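Local atomic coordinates of spike protein P1 (Pseudoalteromonas phage pm2, PDB entry 2VVD), a protein that binds the host-cell receptor from the fivefold vertices of the virion, this chain being its C-terminal receptor-binding domain. Residues D40-P45 and A122-V127. Residues are numbered along the deposited sequence; the frame is centred on the assembly and turned at random.
Sequences DIDVPP and AGVHRV
Arg126 leaves its strand with CG anti to the backbone N (chi1 -173°) and then bends at chi3 (-69°), which swings the guanidinium across to Asp40, whose own CG lies anti to its carbonyl carbon. The two groups meet side-on and almost in one plane: Arg126 NE reaches Asp40 OD1 at 2.8 Å and Arg126 NH2 reaches Asp40 OD2 at 3.0 Å, each on the syn lone pair. With both carboxylate oxygens held, the Asp40 carboxylate cannot easily turn. The third nitrogen, NH1, makes a salt bridge to Glu32, so the guanidinium is shared between two carboxylates, and Phe38 adds a cation-pi contact. Next to the bridge, Val124 CG1 packs on Asp40 CB at 3.9 Å.

The backbones themselves pair antiparallel. Ile41 and His125 exchange two N-H...O bonds, and Val43 and Gly123 do the same. On the face of Ile41, Val43 and His125 the contacts are van der Waals: Ile41 CG2 touches Val127 CG2 at 4.0 Å, and Val43 CG2 lies 3.9 Å from CD2 of the His125 ring. That ring is tied by NE2 to Ser121 O and by ND1 to Thr83 O, which fixes its rotation.

This is the pairing of edge strand 39-43 with strand 123-131 in one of the domain's two four-stranded antiparallel sheets, an arrangement consistent with a jelly-roll-like beta-sandwich.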
loop_
_atom_site.group_PDB
_atom_site.type_symbol
_atom_site.label_atom_id
_atom_site.label_comp_id
_atom_site.label_asym_id
_atom_site.label_seq_id
_atom_site.Cartn_x
_atom_site.Cartn_y
_atom_site.Cartn_z
ATOM N N ASP A 40 -11.118 -4.623 2.414
ATOM C CA ASP A 40 -11.274 -6.074 2.591
ATOM C C ASP A 40 -11.392 -6.780 1.245
ATOM O O ASP A 40 -12.003 -6.260 0.308
ATOM C CB ASP A 40 -12.514 -6.388 3.444
ATOM C CG ASP A 40 -12.362 -5.938 4.889
ATOM O OD1 ASP A 40 -11.212 -5.761 5.340
ATOM O OD2 ASP A 40 -13.392 -5.753 5.570
ATOM N N ILE A 41 -10.790 -7.959 1.155
ATOM C CA ILE A 41 -10.956 -8.834 0.001
ATOM C C ILE A 41 -11.503 -10.187 0.466
ATOM O O ILE A 41 -10.915 -10.858 1.333
ATOM C CB ILE A 41 -9.638 -9.006 -0.792
ATOM C CG1 ILE A 41 -9.842 -9.954 -1.985
ATOM C CG2 ILE A 41 -8.510 -9.489 0.107
ATOM C CD1 ILE A 41 -8.711 -9.919 -2.995
ATOM N N ASP A 42 -12.647 -10.559 -0.099
ATOM C CA ASP A 42 -13.280 -11.833 0.180
ATOM C C ASP A 42 -12.771 -12.856 -0.826
ATOM O O ASP A 42 -13.180 -12.857 -1.989
ATOM C CB ASP A 42 -14.795 -11.697 0.075
ATOM C CG ASP A 42 -15.527 -12.903 0.615
ATOM O OD1 ASP A 42 -14.877 -13.936 0.885
ATOM O OD2 ASP A 42 -16.762 -12.816 0.780
ATOM N N VAL A 43 -11.864 -13.716 -0.379
ATOM C CA VAL A 43 -11.255 -14.704 -1.260
ATOM C C VAL A 43 -12.232 -15.856 -1.417
ATOM O O VAL A 43 -12.590 -16.485 -0.422
ATOM C CB VAL A 43 -9.908 -15.228 -0.695
ATOM C CG1 VAL A 43 -9.397 -16.399 -1.526
ATOM C CG2 VAL A 43 -8.881 -14.101 -0.645
ATOM N N PRO A 44 -12.674 -16.130 -2.659
ATOM C CA PRO A 44 -13.653 -17.192 -2.878
ATOM C C PRO A 44 -13.022 -18.578 -2.749
ATOM O O PRO A 44 -11.809 -18.713 -2.932
ATOM C CB PRO A 44 -14.105 -16.949 -4.315
ATOM C CG PRO A 44 -12.908 -16.361 -4.972
ATOM C CD PRO A 44 -12.287 -15.483 -3.929
ATOM N N PRO A 45 -13.836 -19.605 -2.443
ATOM C CA PRO A 45 -13.333 -20.969 -2.255
ATOM C C PRO A 45 -12.423 -21.471 -3.382
ATOM O O PRO A 45 -11.444 -22.164 -3.113
ATOM C CB PRO A 45 -14.614 -21.806 -2.189
ATOM C CG PRO A 45 -15.631 -20.880 -1.658
ATOM C CD PRO A 45 -15.294 -19.539 -2.246
ATOM N N ALA A 122 -9.413 -19.021 2.024
ATOM C CA ALA A 122 -10.752 -18.580 1.643
ATOM C C ALA A 122 -11.372 -17.733 2.749
ATOM O O ALA A 122 -11.122 -17.967 3.930
ATOM C CB ALA A 122 -11.643 -19.787 1.346
ATOM N N GLY A 123 -12.177 -16.750 2.357
ATOM C CA GLY A 123 -12.805 -15.837 3.304
ATOM C C GLY A 123 -12.181 -14.455 3.276
ATOM O O GLY A 123 -11.313 -14.170 2.445
ATOM N N VAL A 124 -12.627 -13.606 4.203
ATOM C CA VAL A 124 -12.243 -12.203 4.233
ATOM C C VAL A 124 -10.841 -12.005 4.803
ATOM O O VAL A 124 -10.460 -12.634 5.792
ATOM C CB VAL A 124 -13.228 -11.371 5.078
ATOM C CG1 VAL A 124 -12.767 -9.911 5.164
ATOM C CG2 VAL A 124 -14.650 -11.468 4.502
ATOM N N HIS A 125 -10.076 -11.136 4.157
ATOM C CA HIS A 125 -8.787 -10.685 4.676
ATOM C C HIS A 125 -8.747 -9.175 4.589
ATOM O O HIS A 125 -9.247 -8.603 3.625
ATOM C CB HIS A 125 -7.653 -11.289 3.861
ATOM C CG HIS A 125 -7.599 -12.781 3.931
ATOM N ND1 HIS A 125 -6.868 -13.454 4.887
ATOM C CD2 HIS A 125 -8.201 -13.730 3.178
ATOM C CE1 HIS A 125 -7.015 -14.754 4.709
ATOM N NE2 HIS A 125 -7.816 -14.948 3.678
ATOM N N ARG A 126 -8.172 -8.532 5.598
ATOM C CA ARG A 126 -8.049 -7.078 5.608
ATOM C C ARG A 126 -6.671 -6.659 5.117
ATOM O O ARG A 126 -5.669 -7.224 5.538
ATOM C CB ARG A 126 -8.290 -6.529 7.007
ATOM C CG ARG A 126 -8.337 -5.008 7.065
ATOM C CD ARG A 126 -9.224 -4.525 8.196
ATOM N NE ARG A 126 -10.635 -4.820 7.938
ATOM C CZ ARG A 126 -11.634 -4.517 8.760
ATOM N NH1 ARG A 126 -11.402 -3.924 9.920
ATOM N NH2 ARG A 126 -12.878 -4.825 8.420
ATOM N N VAL A 127 -6.640 -5.661 4.235
ATOM C CA VAL A 127 -5.420 -5.223 3.563
ATOM C C VAL A 127 -5.123 -3.769 3.922
ATOM O O VAL A 127 -5.967 -2.899 3.714
ATOM C CB VAL A 127 -5.565 -5.333 2.020
ATOM C CG1 VAL A 127 -4.250 -4.960 1.321
ATOM C CG2 VAL A 127 -6.017 -6.743 1.610
#